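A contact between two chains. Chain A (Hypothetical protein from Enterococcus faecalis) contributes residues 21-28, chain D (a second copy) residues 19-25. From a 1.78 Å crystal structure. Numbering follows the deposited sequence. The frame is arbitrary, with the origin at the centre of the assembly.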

ATOM      1  N   VAL A  21      15.082  17.410  17.897  1.00 32.49           N
ATOM      2  CA  VAL A  21      16.524  17.512  17.572  1.00 32.46           C
ATOM      3  C   VAL A  21      16.756  17.728  16.076  1.00 32.74           C
ATOM      4  O   VAL A  21      15.882  17.413  15.252  1.00 31.47           O
ATOM      5  N   THR A  22      17.938  18.245  15.720  1.00 32.09           N
ATOM      6  CA  THR A  22      18.328  18.345  14.315  1.00 32.91           C
ATOM      7  C   THR A  22      19.522  17.444  14.070  1.00 33.17           C
ATOM      8  O   THR A  22      20.615  17.718  14.557  1.00 33.26           O
ATOM      9  N   PRO A  23      19.324  16.335  13.339  1.00 33.25           N
ATOM     10  CA  PRO A  23      20.424  15.409  13.093  1.00 33.09           C
ATOM     11  C   PRO A  23      21.316  15.905  11.956  1.00 33.71           C
ATOM     12  O   PRO A  23      20.818  16.459  10.971  1.00 31.97           O
ATOM     13  N   LEU A  24      22.636  15.760  12.113  1.00 34.69           N
ATOM     14  CA  LEU A  24      23.566  16.242  11.085  1.00 36.61           C
ATOM     15  C   LEU A  24      24.322  15.067  10.476  1.00 36.96           C
ATOM     16  O   LEU A  24      24.936  14.282  11.195  1.00 37.35           O
ATOM     17  N   PHE A  25      24.252  14.940   9.154  1.00 38.55           N
ATOM     18  CA  PHE A  25      24.865  13.811   8.454  1.00 41.08           C
ATOM     19  C   PHE A  25      25.993  14.275   7.557  1.00 43.44           C
ATOM     20  O   PHE A  25      25.970  15.388   7.008  1.00 43.80           O
ATOM     21  N   ASP A  26      26.973  13.413   7.361  1.00 46.52           N
ATOM     22  CA  ASP A  26      27.939  13.706   6.317  1.00 49.95           C
ATOM     23  C   ASP A  26      27.288  13.253   5.004  1.00 51.17           C
ATOM     24  O   ASP A  26      26.093  12.936   4.980  1.00 51.60           O
ATOM     25  N   ASP A  27      28.047  13.222   3.916  1.00 53.20           N
ATOM     26  CA  ASP A  27      27.492  12.810   2.621  1.00 54.42           C
ATOM     27  C   ASP A  27      27.478  11.294   2.383  1.00 55.01           C
ATOM     28  O   ASP A  27      26.957  10.823   1.366  1.00 55.29           O
ATOM     29  N   SER A  28      28.044  10.545   3.324  1.00 55.52           N
ATOM     30  CA  SER A  28      28.034   9.085   3.285  1.00 55.94           C
ATOM     31  C   SER A  28      26.860   8.507   4.073  1.00 55.64           C
ATOM     32  O   SER A  28      26.773   7.294   4.258  1.00 55.76           O
TER
ATOM     33  N   GLU D  19      22.480  20.303  -2.557  1.00 35.36           N
ATOM     34  CA  GLU D  19      22.433  18.935  -2.027  1.00 35.33           C
ATOM     35  C   GLU D  19      22.938  18.838  -0.597  1.00 35.24           C
ATOM     36  O   GLU D  19      23.709  19.682  -0.143  1.00 35.29           O
ATOM     37  N   ASN D  20      22.511  17.792   0.108  1.00 35.08           N
ATOM     38  CA  ASN D  20      22.988  17.500   1.454  1.00 35.56           C
ATOM     39  C   ASN D  20      22.860  18.723   2.363  1.00 34.54           C
ATOM     40  O   ASN D  20      23.846  19.156   3.004  1.00 36.05           O
ATOM     41  N   VAL D  21      21.662  19.312   2.378  1.00 32.38           N
ATOM     42  CA  VAL D  21      21.410  20.452   3.261  1.00 31.13           C
ATOM     43  C   VAL D  21      20.758  19.970   4.563  1.00 30.21           C
ATOM     44  O   VAL D  21      20.164  18.877   4.617  1.00 28.19           O
ATOM     45  N   THR D  22      20.876  20.794   5.604  1.00 29.20           N
ATOM     46  CA  THR D  22      20.258  20.510   6.892  1.00 29.36           C
ATOM     47  C   THR D  22      19.299  21.651   7.211  1.00 29.03           C
ATOM     48  O   THR D  22      19.750  22.776   7.499  1.00 28.20           O
ATOM     49  N   PRO D  23      17.979  21.375   7.160  1.00 27.96           N
ATOM     50  CA  PRO D  23      17.014  22.409   7.452  1.00 28.40           C
ATOM     51  C   PRO D  23      16.841  22.504   8.958  1.00 28.34           C
ATOM     52  O   PRO D  23      16.942  21.494   9.666  1.00 27.09           O
ATOM     53  N   LEU D  24      16.626  23.716   9.441  1.00 28.06           N
ATOM     54  CA  LEU D  24      16.487  23.963  10.869  1.00 28.92           C
ATOM     55  C   LEU D  24      15.140  24.617  11.104  1.00 28.59           C
ATOM     56  O   LEU D  24      14.826  25.608  10.474  1.00 29.04           O
ATOM     57  N   PHE D  25      14.355  24.072  12.033  1.00 30.04           N
ATOM     58  CA  PHE D  25      12.973  24.519  12.220  1.00 30.57           C
ATOM     59  C   PHE D  25      12.841  25.129  13.616  1.00 32.01           C
ATOM     60  O   PHE D  25      13.444  24.616  14.549  1.00 32.09           O
TER

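This is a small, nearly symmetric contact in which two copies of the same strand run antiparallel, too far apart for backbone pairing, and meet through a threonine methyl pair flanked by leucines and two bridging waters. The strand axes approach to 7.9 Å at 171°, and no direct hydrogen bond crosses between the stretches; 269 Å² is buried in all, much of it by four residues, Thr A22, Thr D22, Asn D20 and Asp A27.

The register sets the pattern. Thr A22 lies across from Leu D24, and Leu A24 across from Thr D22, so the two threonines sit near the middle. Both point their CA-to-CB bonds toward the partner and both adopt chi1 m, near -56° and -59°. This shared rotamer brings the methyls together, CG2 of Thr A22 lying 3.5 Å from CG2 of Thr D22. The same Thr A22 CG2 packs 3.4 Å from CD2 of Leu D24 and 3.8 Å from the carbonyl O of Pro D23.

The leucines set out sideways, but their ends come nearer, filling the space beside the methyl pair. Here the symmetry loosens: Leu A24 is m,p and Leu D24 is m,t. Leu A24 reaches Thr D22 less tightly, with CD1 4.1 Å from CG2 of the threonine, whereas Leu D24 closes firmly on Thr A22. The prolines, sideways and buried, contribute mainly their carbonyls; Pro A23 O is 4.0 Å from Thr D22 CG2.

While CG2 packs against the partner strand, each threonine hydroxyl holds a water. One water lies 2.7 Å from OG1 of Thr A22 and accepts from the backbone N of Phe D25 at 3.0 Å; the other lies 2.8 Å from Thr D22 OG1 and accepts from Phe A25 N at 2.9 Å. The two waters thus repeat one motif, linking a hydroxyl on one strand to an amide on the other across a gap too wide for direct pairing. The phenylalanine rings themselves stay out of the contact.

At one end the contact turns polar. Asn D20, chi1 m, points toward chain A, and the carboxylate of Asp A27, also m, comes nearer to meet it. Asp A27 OD2 stands 3.2 Å from Asn D20 ND2, yet the angle is too poor for a hydrogen bond, so this is proximity at an exposed margin. Asp A26 points away and serves its own loop instead, its OD1 accepting a very short 2.5 Å hydrogen bond from Ser A28 N.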

ATOM      1  CB  VAL A  21      17.332  16.249  18.017  1.00 32.44           C
ATOM      2  CG1 VAL A  21      17.102  15.910  19.499  1.00 32.46           C
ATOM      3  CG2 VAL A  21      17.048  15.008  17.129  1.00 30.82           C
ATOM      4  CB  THR A  22      18.678  19.798  13.924  1.00 33.31           C
ATOM      5  OG1 THR A  22      17.568  20.648  14.239  1.00 34.04           O
ATOM      6  CG2 THR A  22      18.971  19.909  12.431  1.00 34.18           C
ATOM      7  CB  PRO A  23      19.698  14.115  12.696  1.00 33.60           C
ATOM      8  CG  PRO A  23      18.449  14.583  12.035  1.00 33.04           C
ATOM      9  CD  PRO A  23      18.069  15.882  12.696  1.00 33.40           C
ATOM     10  CB  LEU A  24      24.543  17.297  11.660  1.00 36.17           C
ATOM     11  CG  LEU A  24      24.084  18.758  11.837  1.00 37.06           C
ATOM     12  CD1 LEU A  24      22.831  18.907  12.664  1.00 39.74           C
ATOM     13  CD2 LEU A  24      25.202  19.600  12.490  1.00 37.24           C
ATOM     14  CB  PHE A  25      23.832  13.062   7.600  1.00 40.75           C
ATOM     15  CG  PHE A  25      22.828  12.316   8.410  1.00 39.97           C
ATOM     16  CD1 PHE A  25      22.948  10.955   8.604  1.00 41.34           C
ATOM     17  CD2 PHE A  25      21.785  12.993   9.029  1.00 39.73           C
ATOM     18  CE1 PHE A  25      22.027  10.259   9.383  1.00 40.60           C
ATOM     19  CE2 PHE A  25      20.871  12.303   9.814  1.00 40.06           C
ATOM     20  CZ  PHE A  25      21.003  10.941   9.996  1.00 39.92           C
ATOM     21  CB  ASP A  26      29.282  13.033   6.613  1.00 50.54           C
ATOM     22  CG  ASP A  26      29.300  11.593   6.224  1.00 53.98           C
ATOM     23  OD1 ASP A  26      29.661  11.322   5.055  1.00 58.01           O
ATOM     24  OD2 ASP A  26      28.960  10.735   7.074  1.00 58.35           O
ATOM     25  CB  ASP A  27      28.215  13.539   1.492  1.00 54.84           C
ATOM     26  CG  ASP A  27      28.020  15.035   1.559  1.00 55.89           C
ATOM     27  OD1 ASP A  27      27.409  15.514   2.541  1.00 57.18           O
ATOM     28  OD2 ASP A  27      28.473  15.736   0.632  1.00 58.64           O
ATOM     29  CB  SER A  28      29.356   8.537   3.838  1.00 56.14           C
ATOM     30  OG  SER A  28      29.205   7.215   4.346  1.00 57.90           O
TER
ATOM     31  CB  GLU D  19      23.241  17.978  -2.924  1.00 35.91           C
ATOM     32  CG  GLU D  19      22.764  17.841  -4.382  1.00 36.05           C
ATOM     33  CD  GLU D  19      21.371  17.202  -4.520  1.00 38.51           C
ATOM     34  OE1 GLU D  19      20.951  16.392  -3.654  1.00 38.33           O
ATOM     35  OE2 GLU D  19      20.693  17.529  -5.510  1.00 39.48           O
ATOM     36  CB  ASN D  20      24.431  16.998   1.404  1.00 36.30           C
ATOM     37  CG  ASN D  20      24.564  15.653   0.694  1.00 39.74           C
ATOM     38  OD1 ASN D  20      23.921  14.669   1.070  1.00 43.46           O
ATOM     39  ND2 ASN D  20      25.418  15.601  -0.319  1.00 42.00           N
ATOM     40  CB  VAL D  21      20.519  21.533   2.628  1.00 29.96           C
ATOM     41  CG1 VAL D  21      20.976  21.912   1.209  1.00 32.98           C
ATOM     42  CG2 VAL D  21      19.039  21.133   2.617  1.00 32.40           C
ATOM     43  CB  THR D  22      21.302  20.419   8.007  1.00 29.02           C
ATOM     44  OG1 THR D  22      22.229  19.383   7.685  1.00 31.33           O
ATOM     45  CG2 THR D  22      20.634  20.076   9.346  1.00 32.11           C
ATOM     46  CB  PRO D  23      15.732  21.884   6.782  1.00 28.04           C
ATOM     47  CG  PRO D  23      15.854  20.430   6.886  1.00 27.70           C
ATOM     48  CD  PRO D  23      17.314  20.095   6.825  1.00 28.72           C
ATOM     49  CB  LEU D  24      17.604  24.914  11.362  1.00 28.48           C
ATOM     50  CG  LEU D  24      18.997  24.289  11.482  1.00 32.69           C
ATOM     51  CD1 LEU D  24      19.991  25.402  11.847  1.00 35.28           C
ATOM     52  CD2 LEU D  24      19.036  23.262  12.553  1.00 34.74           C
ATOM     53  CB  PHE D  25      12.027  23.326  12.075  1.00 30.44           C
ATOM     54  CG  PHE D  25      11.827  22.910  10.660  1.00 29.39           C
ATOM     55  CD1 PHE D  25      10.759  23.402   9.940  1.00 30.48           C
ATOM     56  CD2 PHE D  25      12.737  22.072  10.025  1.00 29.95           C
ATOM     57  CE1 PHE D  25      10.579  23.066   8.608  1.00 30.27           C
ATOM     58  CE2 PHE D  25      12.545  21.731   8.692  1.00 27.44           C
ATOM     59  CZ  PHE D  25      11.472  22.240   7.997  1.00 28.13           C
TER
HETATM   60  O   HOH W   1      15.224  21.390  13.096  1.00 30.51           O
HETATM   61  O   HOH W   2      22.430  16.618   7.601  1.00 34.37           O